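Long-range contacts in beta-d-glucoside glucohydrolase (Hypocrea jecorina, PDB 3ZZ1), which probably hydrolyses terminal, non-reducing beta-D-glucosyl residues of sugars, releasing beta-D-glucose as part of cellulose breakdown: residues I31-G36 with R265-A270; G118-G123 with Y539-V544; T235-Q240 with S254-D259; N339-K344 with N475-V480; A347-V352 with K428-V433. All blocks are in the same frame, centred on the assembly; numbering follows the deposited sequence.

Contact 1 (I31-G36 with R265-A270); sequences IVSGVG and RLWGPA
S33 with G268 and R265 with V35 make the polar contacts here, while V32 packs on W267. The backbone N of G268 donates to S33 OG at 3.1 Å, with an N-H...O angle of 147°. S33 OG lies anti to the carbonyl carbon (chi1 -47°), beside its own backbone N, and there it meets G268 N. That hydroxyl also bonds V29 O, one turn back in helix 25-32, so it links the end of one helix to the start of another. Two nitrogens of the R265 guanidinium converge on a single carbonyl oxygen: NH1 lies 3.1 Å from V35 O, and NH2 adds a weak bond to the same V35 O at 3.3 Å. V35 O sits in the guanidinium plane, whereas NH1 stands well above the V35 carbonyl plane.

Around the W267 ring, V32 crosses at about a right angle, with V32 CG2 3.8 Å from W267 CE3. V32 O meets the ring edge, 3.4 Å from W267 CE3. W267 NE1 is held by T243 O, and M288 of helix 282-298 touches both V32 and W267.

G268 occupies the N-cap position of helix 269-276 with a positive phi of 60°, which favours glycine. This is a helix-to-helix junction: the loop leaving helix 25-32 is pinned beside the N-cap of helix 269-276.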
# COMPACT_ATOMS: atom_id res chain seq x y z
N ILE A 31 -18.31 -21.96 10.70
CA ILE A 31 -16.99 -21.32 10.79
C ILE A 31 -16.54 -20.73 9.45
O ILE A 31 -15.90 -19.67 9.41
CB ILE A 31 -15.93 -22.31 11.37
CG1 ILE A 31 -16.25 -22.63 12.84
CG2 ILE A 31 -14.51 -21.75 11.24
CD1 ILE A 31 -15.35 -23.68 13.48
N VAL A 32 -16.88 -21.41 8.35
CA VAL A 32 -16.42 -21.01 7.02
C VAL A 32 -17.41 -20.13 6.25
O VAL A 32 -17.06 -19.57 5.21
CB VAL A 32 -16.03 -22.24 6.15
CG1 VAL A 32 -15.08 -23.16 6.93
CG2 VAL A 32 -17.26 -23.00 5.70
N SER A 33 -18.64 -20.03 6.75
CA SER A 33 -19.70 -19.32 6.04
C SER A 33 -20.10 -18.03 6.76
O SER A 33 -20.54 -18.06 7.91
CB SER A 33 -20.94 -20.21 5.88
OG SER A 33 -20.58 -21.50 5.41
N GLY A 34 -19.94 -16.90 6.07
CA GLY A 34 -20.42 -15.61 6.56
C GLY A 34 -21.93 -15.60 6.74
O GLY A 34 -22.67 -16.22 5.96
N VAL A 35 -22.39 -14.90 7.78
CA VAL A 35 -23.82 -14.90 8.15
C VAL A 35 -24.72 -14.17 7.15
O VAL A 35 -25.93 -14.37 7.13
CB VAL A 35 -24.06 -14.37 9.59
CG1 VAL A 35 -23.51 -15.34 10.62
CG2 VAL A 35 -23.46 -12.97 9.77
N GLY A 36 -24.10 -13.34 6.31
CA GLY A 36 -24.82 -12.57 5.29
C GLY A 36 -24.36 -11.13 5.25
O GLY A 36 -23.82 -10.62 6.24
N ARG A 265 -26.30 -16.98 -1.57
CA ARG A 265 -25.74 -17.68 -0.42
C ARG A 265 -25.20 -19.03 -0.88
O ARG A 265 -25.90 -20.05 -0.83
CB ARG A 265 -26.78 -17.84 0.71
CG ARG A 265 -26.16 -18.28 2.05
CD ARG A 265 -27.20 -18.52 3.15
NE ARG A 265 -27.87 -17.30 3.59
CZ ARG A 265 -27.40 -16.47 4.52
NH1 ARG A 265 -26.25 -16.71 5.13
NH2 ARG A 265 -28.09 -15.38 4.84
N LEU A 266 -23.94 -19.02 -1.33
CA LEU A 266 -23.34 -20.18 -1.99
C LEU A 266 -22.82 -21.24 -1.04
O LEU A 266 -22.75 -22.41 -1.39
CB LEU A 266 -22.24 -19.74 -2.95
CG LEU A 266 -22.73 -18.99 -4.19
CD1 LEU A 266 -21.58 -18.21 -4.82
CD2 LEU A 266 -23.39 -19.94 -5.21
N TRP A 267 -22.43 -20.82 0.16
CA TRP A 267 -22.09 -21.76 1.21
C TRP A 267 -23.24 -21.81 2.22
O TRP A 267 -24.40 -21.75 1.83
CB TRP A 267 -20.72 -21.45 1.81
CG TRP A 267 -19.58 -21.93 0.93
CD1 TRP A 267 -19.69 -22.53 -0.30
CD2 TRP A 267 -18.17 -21.83 1.20
NE1 TRP A 267 -18.44 -22.82 -0.80
CE2 TRP A 267 -17.49 -22.40 0.10
CE3 TRP A 267 -17.42 -21.32 2.27
CZ2 TRP A 267 -16.10 -22.47 0.03
CZ3 TRP A 267 -16.04 -21.39 2.20
CH2 TRP A 267 -15.39 -21.96 1.09
N GLY A 268 -22.93 -21.94 3.51
CA GLY A 268 -23.98 -22.16 4.50
C GLY A 268 -24.73 -23.45 4.18
O GLY A 268 -24.10 -24.49 3.98
N PRO A 269 -26.07 -23.38 4.10
CA PRO A 269 -26.86 -24.58 3.80
C PRO A 269 -26.45 -25.25 2.48
O PRO A 269 -26.46 -26.48 2.40
CB PRO A 269 -28.30 -24.06 3.72
CG PRO A 269 -28.29 -22.80 4.53
CD PRO A 269 -26.94 -22.19 4.25
N ALA A 270 -26.09 -24.45 1.48
CA ALA A 270 -25.65 -24.98 0.19
C ALA A 270 -24.33 -25.76 0.30
O ALA A 270 -24.15 -26.77 -0.39
CB ALA A 270 -25.54 -23.88 -0.84

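Contact 2 (G118-G123 with Y539-V544); sequences GKTPQG and YNTRIV
P121 and Y539 meet across an interface of two loops, one from the N-terminal and one from the C-terminal family 3 region, the first making a type I turn from T120 to G123. P121 CG sits over the centre of the Y539 ring, 3.6 Å from its centroid and 6° off the normal, a CH-pi contact. An alanine in place of Y539 would probably leave P121 CG facing a gap and T531 O and A533 N without the hydroxyl they bond.

Next along, the two threonine hydroxyls share a hydrogen bond, T120 OG1 to T541 OG1 at 3.0 Å. T541 takes a chi1 of 55°, which sets OG1 between its backbone N and carbonyl carbon and near T120. The K119 chain runs extended beyond CG, crossing T541 at about a right angle, and its NZ makes salt bridges with D549 and E553.

At the Q122 end of the turn, I543 CG1 packs on Q122 CB at 3.8 Å, while I543 CD1 reaches T120 CG2 at 4.0 Å. One water donates to both K119 O and N540 OD1. Q122 is bent at chi2 (90°), and a second water donates to its OE1 at 2.7 Å and to T541 O, also at 2.7 Å.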
# COMPACT_ATOMS: atom_id res chain seq x y z
N GLY A 118 -0.18 -1.69 -8.74
CA GLY A 118 -0.41 -0.35 -9.27
C GLY A 118 0.34 -0.03 -10.54
O GLY A 118 1.03 0.99 -10.62
N LYS A 119 0.20 -0.88 -11.55
CA LYS A 119 0.89 -0.70 -12.84
C LYS A 119 0.40 0.52 -13.65
O LYS A 119 1.13 1.04 -14.48
CB LYS A 119 0.78 -1.96 -13.69
CG LYS A 119 -0.63 -2.26 -14.19
CD LYS A 119 -0.63 -3.44 -15.12
CE LYS A 119 -1.97 -3.59 -15.82
NZ LYS A 119 -1.94 -4.79 -16.68
N THR A 120 -0.84 0.94 -13.40
CA THR A 120 -1.46 2.04 -14.13
C THR A 120 -1.74 3.19 -13.17
O THR A 120 -2.47 3.02 -12.19
CB THR A 120 -2.80 1.58 -14.75
OG1 THR A 120 -2.62 0.32 -15.42
CG2 THR A 120 -3.33 2.62 -15.74
N PRO A 121 -1.17 4.38 -13.45
CA PRO A 121 -1.35 5.53 -12.56
C PRO A 121 -2.82 5.91 -12.33
O PRO A 121 -3.15 6.41 -11.25
CB PRO A 121 -0.60 6.67 -13.28
CG PRO A 121 -0.37 6.18 -14.68
CD PRO A 121 -0.25 4.69 -14.56
N GLN A 122 -3.68 5.65 -13.31
CA GLN A 122 -5.12 5.95 -13.20
C GLN A 122 -5.88 5.02 -12.26
O GLN A 122 -7.01 5.32 -11.87
CB GLN A 122 -5.81 5.97 -14.58
CG GLN A 122 -5.42 7.15 -15.47
CD GLN A 122 -4.21 6.85 -16.35
OE1 GLN A 122 -3.43 5.93 -16.08
NE2 GLN A 122 -4.05 7.63 -17.42
N GLY A 123 -5.26 3.89 -11.90
CA GLY A 123 -5.84 2.90 -10.99
C GLY A 123 -6.42 3.52 -9.74
O GLY A 123 -5.71 4.20 -8.98
N TYR A 539 3.43 6.37 -20.11
CA TYR A 539 3.02 5.16 -19.41
C TYR A 539 2.62 4.09 -20.41
O TYR A 539 1.98 4.39 -21.43
CB TYR A 539 1.87 5.46 -18.44
CG TYR A 539 2.25 6.47 -17.37
CD1 TYR A 539 3.07 6.11 -16.30
CD2 TYR A 539 1.80 7.78 -17.44
CE1 TYR A 539 3.42 7.04 -15.31
CE2 TYR A 539 2.14 8.72 -16.47
CZ TYR A 539 2.95 8.34 -15.41
OH TYR A 539 3.28 9.28 -14.46
N ASN A 540 2.99 2.84 -20.13
CA ASN A 540 2.76 1.75 -21.07
C ASN A 540 1.50 0.92 -20.80
O ASN A 540 1.26 -0.08 -21.49
CB ASN A 540 4.01 0.85 -21.18
CG ASN A 540 4.32 0.09 -19.90
OD1 ASN A 540 3.93 0.48 -18.80
ND2 ASN A 540 5.05 -1.01 -20.04
N THR A 541 0.71 1.33 -19.82
CA THR A 541 -0.58 0.68 -19.55
C THR A 541 -1.72 1.69 -19.44
O THR A 541 -1.49 2.86 -19.13
CB THR A 541 -0.56 -0.19 -18.25
OG1 THR A 541 -0.12 0.60 -17.14
CG2 THR A 541 0.36 -1.39 -18.41
N ARG A 542 -2.94 1.22 -19.69
CA ARG A 542 -4.14 2.04 -19.58
C ARG A 542 -5.23 1.24 -18.88
O ARG A 542 -5.16 0.01 -18.83
CB ARG A 542 -4.67 2.44 -20.97
CG ARG A 542 -3.66 3.10 -21.91
CD ARG A 542 -3.42 4.56 -21.57
NE ARG A 542 -2.63 5.22 -22.61
CZ ARG A 542 -1.30 5.26 -22.63
NH1 ARG A 542 -0.59 4.67 -21.68
NH2 ARG A 542 -0.67 5.89 -23.62
N ILE A 543 -6.23 1.94 -18.35
CA ILE A 543 -7.45 1.29 -17.87
C ILE A 543 -8.14 0.61 -19.07
O ILE A 543 -8.52 1.27 -20.04
CB ILE A 543 -8.42 2.30 -17.18
CG1 ILE A 543 -7.75 2.99 -15.97
CG2 ILE A 543 -9.73 1.63 -16.79
CD1 ILE A 543 -7.23 2.07 -14.87
N VAL A 544 -8.29 -0.71 -19.00
CA VAL A 544 -8.83 -1.50 -20.11
C VAL A 544 -10.36 -1.49 -20.11
O VAL A 544 -10.99 -1.71 -19.07
CB VAL A 544 -8.29 -2.96 -20.08
CG1 VAL A 544 -8.84 -3.77 -21.25
CG2 VAL A 544 -6.76 -2.96 -20.09
O HOH W 1 2.99 0.07 -16.14
O HOH W 2 -1.53 5.31 -17.89

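Contact 3 (T235-Q240 with S254-D259); sequences TDWNAQ and SMPGTD
W237 lies on the type II turn D236-A239 that leaves strand 232-235 of the TIM-barrel-like N-terminal region, and it is packed by M255 and the cis-proline P256 of a second loop. Both neighbours come over the same face of the indole. M255 CB stands 3.8 Å from the centroid of the six-membered ring, and P256 CD is 3.8 Å from that of the five-membered ring; both are CH-pi contacts. The M255 side chain runs beside the tryptophan in the same direction. A bend at chi2 (-71°) brings SD to an oblique Met-aromatic position, 4.5 Å from the six-membered ring centroid. W37 meets W237 edge-to-face, and NE1 bonds V43 O. An alanine in place of W237 would probably uncover the M255 and P256 side chains and leave V43 O without its N-H partner.

Polar bonds also tie the loops together. N238 N donates to M255 O at 3.2 Å, in the carbonyl plane and on a lone pair, and a water donates to the same oxygen. M255 N donates to T235 OG1 at 3.0 Å. Further on, S254 OG donates to Q240 OE1 at only 2.6 Å, while Q240 NE2 is held by S246 OG. The N238 amide lies alongside D259, its ND2 3.4 Å from D259 CB, and its OD1 bonds N264.

Helix 244-249 joins the two loops. Strand 199-202 flanks strand 232-235, with C202 bonded to the D236 backbone, and the S254 backbone bonds V32, the last residue of helix 25-32, and G34 just beyond it.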
# COMPACT_ATOMS: atom_id res chain seq x y z
N THR A 235 -13.10 -14.53 0.46
CA THR A 235 -13.49 -13.82 -0.76
C THR A 235 -13.55 -12.34 -0.46
O THR A 235 -13.83 -11.94 0.68
CB THR A 235 -14.89 -14.25 -1.27
OG1 THR A 235 -15.87 -13.97 -0.26
CG2 THR A 235 -14.94 -15.73 -1.60
N ASP A 236 -13.31 -11.52 -1.48
CA ASP A 236 -13.73 -10.12 -1.42
C ASP A 236 -15.27 -10.17 -1.37
O ASP A 236 -15.85 -11.25 -1.49
CB ASP A 236 -13.21 -9.35 -2.64
CG ASP A 236 -13.14 -7.84 -2.39
OD1 ASP A 236 -13.91 -7.31 -1.57
OD2 ASP A 236 -12.31 -7.18 -3.04
N TRP A 237 -15.92 -9.03 -1.16
CA TRP A 237 -17.33 -9.04 -0.79
C TRP A 237 -18.26 -9.41 -1.95
O TRP A 237 -18.47 -8.62 -2.87
CB TRP A 237 -17.72 -7.73 -0.08
CG TRP A 237 -17.76 -7.85 1.44
CD1 TRP A 237 -18.77 -7.43 2.26
CD2 TRP A 237 -16.76 -8.43 2.30
NE1 TRP A 237 -18.46 -7.71 3.57
CE2 TRP A 237 -17.24 -8.32 3.62
CE3 TRP A 237 -15.52 -9.03 2.08
CZ2 TRP A 237 -16.52 -8.79 4.72
CZ3 TRP A 237 -14.79 -9.50 3.17
CH2 TRP A 237 -15.30 -9.38 4.48
N ASN A 238 -18.82 -10.62 -1.88
CA ASN A 238 -19.60 -11.24 -2.96
C ASN A 238 -18.76 -11.52 -4.21
O ASN A 238 -19.24 -11.39 -5.34
CB ASN A 238 -20.87 -10.43 -3.29
CG ASN A 238 -21.91 -11.25 -4.07
OD1 ASN A 238 -22.28 -12.36 -3.67
ND2 ASN A 238 -22.39 -10.70 -5.18
N ALA A 239 -17.50 -11.90 -4.00
CA ALA A 239 -16.60 -12.29 -5.08
C ALA A 239 -16.62 -13.81 -5.36
O ALA A 239 -15.86 -14.30 -6.20
CB ALA A 239 -15.17 -11.82 -4.77
N GLN A 240 -17.50 -14.52 -4.67
CA GLN A 240 -17.69 -15.96 -4.88
C GLN A 240 -18.75 -16.21 -5.95
O GLN A 240 -19.76 -15.50 -6.01
CB GLN A 240 -18.11 -16.63 -3.56
CG GLN A 240 -18.10 -18.16 -3.58
CD GLN A 240 -18.50 -18.75 -2.23
OE1 GLN A 240 -19.11 -18.07 -1.40
NE2 GLN A 240 -18.16 -20.01 -2.01
N SER A 254 -16.42 -17.80 2.94
CA SER A 254 -17.39 -17.10 2.11
C SER A 254 -17.81 -15.79 2.77
O SER A 254 -18.57 -15.79 3.74
CB SER A 254 -18.61 -18.00 1.89
OG SER A 254 -19.55 -17.38 1.05
N MET A 255 -17.30 -14.68 2.25
CA MET A 255 -17.57 -13.35 2.80
C MET A 255 -18.34 -12.46 1.83
O MET A 255 -18.01 -12.40 0.65
CB MET A 255 -16.26 -12.66 3.20
CG MET A 255 -15.70 -13.11 4.54
SD MET A 255 -16.68 -12.53 5.94
CE MET A 255 -16.99 -14.07 6.78
N PRO A 256 -19.38 -11.76 2.32
CA PRO A 256 -19.90 -11.80 3.69
C PRO A 256 -20.92 -12.91 3.92
O PRO A 256 -21.47 -13.02 5.01
CB PRO A 256 -20.59 -10.44 3.83
CG PRO A 256 -21.09 -10.17 2.46
CD PRO A 256 -20.08 -10.74 1.51
N GLY A 257 -21.19 -13.69 2.88
CA GLY A 257 -22.15 -14.80 2.97
C GLY A 257 -23.26 -14.70 1.94
O GLY A 257 -23.76 -15.72 1.45
N THR A 258 -23.66 -13.47 1.64
CA THR A 258 -24.67 -13.19 0.62
C THR A 258 -24.24 -11.98 -0.21
O THR A 258 -23.25 -11.33 0.12
CB THR A 258 -26.06 -12.90 1.24
OG1 THR A 258 -26.02 -11.67 1.99
CG2 THR A 258 -26.53 -14.04 2.14
N ASP A 259 -24.98 -11.68 -1.27
CA ASP A 259 -24.82 -10.40 -1.96
C ASP A 259 -25.52 -9.30 -1.15
O ASP A 259 -26.12 -9.59 -0.12
CB ASP A 259 -25.28 -10.44 -3.43
CG ASP A 259 -26.79 -10.62 -3.60
OD1 ASP A 259 -27.57 -10.49 -2.63
OD2 ASP A 259 -27.20 -10.90 -4.75
O HOH W 3 -18.36 -14.01 -1.44

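Contact 4 (N339-K344 with N475-V480); sequences NILPLK and NVIVVV
I477, on strand 476-482 of the mixed sheet in the C-terminal family 3 region, receives three aliphatic side chains from 339-344, the loop that connects strand 332-336 to strand 348-352. The loop passes over one face of this alpha/beta sheet. At the tip of the isoleucine, CD1 touches two leucine methyls: L343 CD2 at 3.7 Å and L341 CD2 at 3.8 Å. The leucines flank P342, whose preceding peptide bond is cis and whose own side chain points away from the strand.

I340 works at the N-terminal end, where the chain enters the strand. Both of its torsions are extended, with CG1 anti to the backbone N (chi1 -167°) and chi2 at 173° putting CD1 at the far end of the chain. That methyl comes 3.7 Å from N475 CB and 4.0 Å from I477 CG1, and it also lies 4.0 Å from N475 OD1, so one methyl touches both N475, just before the strand, and I477 within it. The N475 oxygen has a weak bond to K498 NZ. V476, between the two contacted residues, turns its side chain the other way.

Neighbouring strands and a loop extend the apolar surface. I340 also touches A499 and V430, L341 touches V501 and L333, and L343 rests on W519 of the loop.

No hydrogen bond crosses between the two segments. What joins them is aliphatic packing, methyl on methyl at the leucines and methyl on methylene at I340, with the side chains crossing at a slant, so the fit probably rests on shape and on the exclusion of water. Directional bonds come from elsewhere: the L343 backbone pairs with L518, and strand 476-482 with its sheet neighbours.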
# COMPACT_ATOMS: atom_id res chain seq x y z
N ASN A 339 15.82 28.11 -3.50
CA ASN A 339 15.61 27.76 -2.09
C ASN A 339 14.56 28.62 -1.38
O ASN A 339 14.79 29.13 -0.28
CB ASN A 339 16.95 27.73 -1.35
CG ASN A 339 17.82 26.55 -1.74
OD1 ASN A 339 17.41 25.39 -1.58
ND2 ASN A 339 19.00 26.82 -2.27
N ILE A 340 13.41 28.79 -2.03
CA ILE A 340 12.25 29.47 -1.45
C ILE A 340 11.76 28.73 -0.19
O ILE A 340 11.22 29.34 0.73
CB ILE A 340 11.11 29.63 -2.49
CG1 ILE A 340 10.04 30.60 -2.00
CG2 ILE A 340 10.52 28.27 -2.88
CD1 ILE A 340 8.97 30.93 -3.03
N LEU A 341 11.96 27.41 -0.18
CA LEU A 341 11.69 26.58 0.99
C LEU A 341 13.01 26.19 1.66
O LEU A 341 13.99 25.92 0.97
CB LEU A 341 10.89 25.33 0.62
CG LEU A 341 9.42 25.50 0.23
CD1 LEU A 341 8.81 24.15 -0.08
CD2 LEU A 341 8.63 26.20 1.32
N PRO A 342 13.05 26.17 3.01
CA PRO A 342 11.92 26.46 3.89
C PRO A 342 11.65 27.95 4.01
O PRO A 342 12.56 28.77 3.82
CB PRO A 342 12.39 25.91 5.24
CG PRO A 342 13.87 26.01 5.20
CD PRO A 342 14.28 25.87 3.76
N LEU A 343 10.40 28.29 4.32
CA LEU A 343 9.98 29.66 4.54
C LEU A 343 10.62 30.19 5.80
O LEU A 343 10.71 29.49 6.81
CB LEU A 343 8.45 29.74 4.68
CG LEU A 343 7.56 29.20 3.56
CD1 LEU A 343 6.11 29.22 4.00
CD2 LEU A 343 7.75 29.97 2.26
N LYS A 344 11.08 31.43 5.74
CA LYS A 344 11.70 32.07 6.89
C LYS A 344 10.70 33.02 7.53
O LYS A 344 9.78 32.58 8.23
CB LYS A 344 12.98 32.81 6.47
CG LYS A 344 13.92 32.01 5.57
CD LYS A 344 14.93 31.21 6.36
CE LYS A 344 15.98 30.62 5.42
NZ LYS A 344 17.28 30.34 6.11
N ASN A 475 6.49 34.29 -6.85
CA ASN A 475 6.99 33.28 -5.93
C ASN A 475 5.92 32.30 -5.48
O ASN A 475 5.40 32.39 -4.36
CB ASN A 475 7.65 33.95 -4.72
CG ASN A 475 8.95 34.63 -5.06
OD1 ASN A 475 9.92 33.97 -5.45
ND2 ASN A 475 8.98 35.95 -4.93
N VAL A 476 5.60 31.36 -6.37
CA VAL A 476 4.50 30.43 -6.15
C VAL A 476 5.01 29.09 -5.64
O VAL A 476 5.97 28.52 -6.17
CB VAL A 476 3.67 30.23 -7.43
CG1 VAL A 476 2.46 29.32 -7.17
CG2 VAL A 476 3.21 31.57 -7.99
N ILE A 477 4.37 28.60 -4.58
CA ILE A 477 4.62 27.27 -4.06
C ILE A 477 3.37 26.44 -4.30
O ILE A 477 2.28 26.80 -3.87
CB ILE A 477 4.97 27.30 -2.55
CG1 ILE A 477 6.28 28.07 -2.34
CG2 ILE A 477 5.09 25.86 -1.97
CD1 ILE A 477 6.53 28.48 -0.90
N VAL A 478 3.53 25.33 -5.01
CA VAL A 478 2.41 24.44 -5.33
C VAL A 478 2.43 23.24 -4.40
O VAL A 478 3.40 22.48 -4.38
CB VAL A 478 2.47 23.97 -6.80
CG1 VAL A 478 1.34 22.98 -7.08
CG2 VAL A 478 2.39 25.15 -7.76
N VAL A 479 1.36 23.08 -3.64
CA VAL A 479 1.19 21.93 -2.76
C VAL A 479 0.13 21.02 -3.36
O VAL A 479 -0.99 21.45 -3.63
CB VAL A 479 0.82 22.34 -1.32
CG1 VAL A 479 0.59 21.11 -0.45
CG2 VAL A 479 1.92 23.22 -0.71
N VAL A 480 0.52 19.77 -3.58
CA VAL A 480 -0.34 18.77 -4.21
C VAL A 480 -0.68 17.66 -3.23
O VAL A 480 0.22 17.06 -2.63
CB VAL A 480 0.35 18.15 -5.44
CG1 VAL A 480 -0.59 17.19 -6.16
CG2 VAL A 480 0.86 19.23 -6.39

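Contact 5 (A347-V352 with K428-V433); sequences ASIAVV and KDVAIV
A350 and A431 sit side by side on one face of the sheet, at the closest CA spacing between the two strands, 4.5 Å, with their CB atoms 4.1 Å apart. Around them runs a ladder of backbone bonds: A350 N to V430 O at 3.0 Å, I432 N to A350 O at 2.8 Å and almost straight (178°), then V352 N to I432 O. On the face of I349 and V430, I349 CG1 meets V430 CG2 at 3.7 Å with the side chains pointing the same way, while I349 CG2 reaches I432 CD1.

Strands 348-352 and 430-437 are parallel neighbours within the mixed sheet of the C-terminal family 3 region, their axes 19° apart here. Strand 409-413 flanks 348-352 on its other side. V469 of helix 462-472 covers the face carrying A431, V352 and V433.

Toward the start of the strands the ladder gives way to a polar, more exposed end beside A347. S348 N donates to the anti lone pair of D429 OD2 at 3.0 Å, and D429 N returns a bond to S348 OG at 3.3 Å. A water sits 2.7 Å from S348 OG and bonds D429 OD2 weakly. The bend at chi2 (-54°) lays K428 CD beside the S348 side chain; farther out, NZ bonds R426 O and A424 O.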
# COMPACT_ATOMS: atom_id res chain seq x y z
N ALA A 347 6.73 38.77 5.09
CA ALA A 347 5.74 39.71 5.64
C ALA A 347 4.31 39.25 5.36
O ALA A 347 3.41 39.48 6.17
CB ALA A 347 5.98 41.13 5.09
N SER A 348 4.11 38.60 4.21
CA SER A 348 2.79 38.15 3.81
C SER A 348 2.79 36.81 3.05
O SER A 348 3.71 36.50 2.30
CB SER A 348 2.09 39.23 2.97
OG SER A 348 2.83 39.51 1.80
N ILE A 349 1.73 36.03 3.28
CA ILE A 349 1.52 34.76 2.60
C ILE A 349 0.11 34.73 2.03
O ILE A 349 -0.85 35.06 2.73
CB ILE A 349 1.72 33.55 3.56
CG1 ILE A 349 3.20 33.37 3.91
CG2 ILE A 349 1.16 32.26 2.96
CD1 ILE A 349 3.49 32.33 4.99
N ALA A 350 -0.02 34.34 0.77
CA ALA A 350 -1.33 34.00 0.20
C ALA A 350 -1.54 32.48 0.22
O ALA A 350 -0.65 31.71 -0.14
CB ALA A 350 -1.46 34.54 -1.21
N VAL A 351 -2.72 32.07 0.66
CA VAL A 351 -3.10 30.66 0.66
C VAL A 351 -4.30 30.54 -0.27
O VAL A 351 -5.32 31.21 -0.07
CB VAL A 351 -3.42 30.15 2.09
CG1 VAL A 351 -3.93 28.72 2.05
CG2 VAL A 351 -2.17 30.23 2.97
N VAL A 352 -4.17 29.71 -1.30
CA VAL A 352 -5.14 29.68 -2.39
C VAL A 352 -5.54 28.25 -2.73
O VAL A 352 -4.69 27.37 -2.90
CB VAL A 352 -4.56 30.38 -3.66
CG1 VAL A 352 -5.51 30.24 -4.85
CG2 VAL A 352 -4.28 31.85 -3.38
N LYS A 428 1.92 39.80 -2.61
CA LYS A 428 2.41 39.00 -1.48
C LYS A 428 3.81 38.45 -1.73
O LYS A 428 4.22 38.25 -2.88
CB LYS A 428 1.44 37.85 -1.14
CG LYS A 428 -0.04 38.24 -1.06
CD LYS A 428 -0.31 39.40 -0.09
CE LYS A 428 -1.79 39.74 -0.01
NZ LYS A 428 -2.36 40.14 -1.33
N ASP A 429 4.55 38.21 -0.64
CA ASP A 429 5.91 37.69 -0.72
C ASP A 429 5.95 36.30 -1.34
O ASP A 429 6.75 36.04 -2.23
CB ASP A 429 6.58 37.69 0.66
CG ASP A 429 6.76 39.09 1.21
OD1 ASP A 429 7.44 39.90 0.56
OD2 ASP A 429 6.22 39.38 2.29
N VAL A 430 5.08 35.41 -0.85
CA VAL A 430 4.89 34.09 -1.44
C VAL A 430 3.41 33.74 -1.54
O VAL A 430 2.58 34.27 -0.80
CB VAL A 430 5.63 32.95 -0.67
CG1 VAL A 430 7.15 33.18 -0.67
CG2 VAL A 430 5.11 32.81 0.75
N ALA A 431 3.09 32.85 -2.47
CA ALA A 431 1.74 32.35 -2.65
C ALA A 431 1.77 30.83 -2.67
O ALA A 431 2.51 30.24 -3.45
CB ALA A 431 1.14 32.89 -3.94
N ILE A 432 0.98 30.22 -1.79
CA ILE A 432 0.92 28.77 -1.68
C ILE A 432 -0.41 28.28 -2.25
O ILE A 432 -1.47 28.57 -1.70
CB ILE A 432 1.09 28.28 -0.21
CG1 ILE A 432 2.27 28.99 0.47
CG2 ILE A 432 1.29 26.77 -0.17
CD1 ILE A 432 2.38 28.76 1.99
N VAL A 433 -0.34 27.54 -3.37
CA VAL A 433 -1.53 27.06 -4.07
C VAL A 433 -1.76 25.57 -3.82
O VAL A 433 -0.83 24.76 -3.91
CB VAL A 433 -1.45 27.33 -5.60
CG1 VAL A 433 -2.80 27.07 -6.28
CG2 VAL A 433 -1.03 28.75 -5.87
O HOH W 4 4.03 41.90 2.03

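The five contacts fall into two pairs and a bridge. Contacts 1 and 3 have centres 9 Å apart and join directly, G34 N to S254 O at 2.9 Å. Contacts 4 and 5, also 9 Å apart, meet in one sheet, where strand 476-482 runs beside strand 430-437, I477 N 2.7 Å from A431 O. The pairs lie on opposite sides of the chain centre, with about 59 Å between the centres of contacts 1 and 5. Contact 2 lies between them, about 27 Å from contact 3 and 31 Å from contact 4, centre to centre, and ties the two family 3 regions together. No substrate is bound; as in relatives, the active site probably lies where those regions meet.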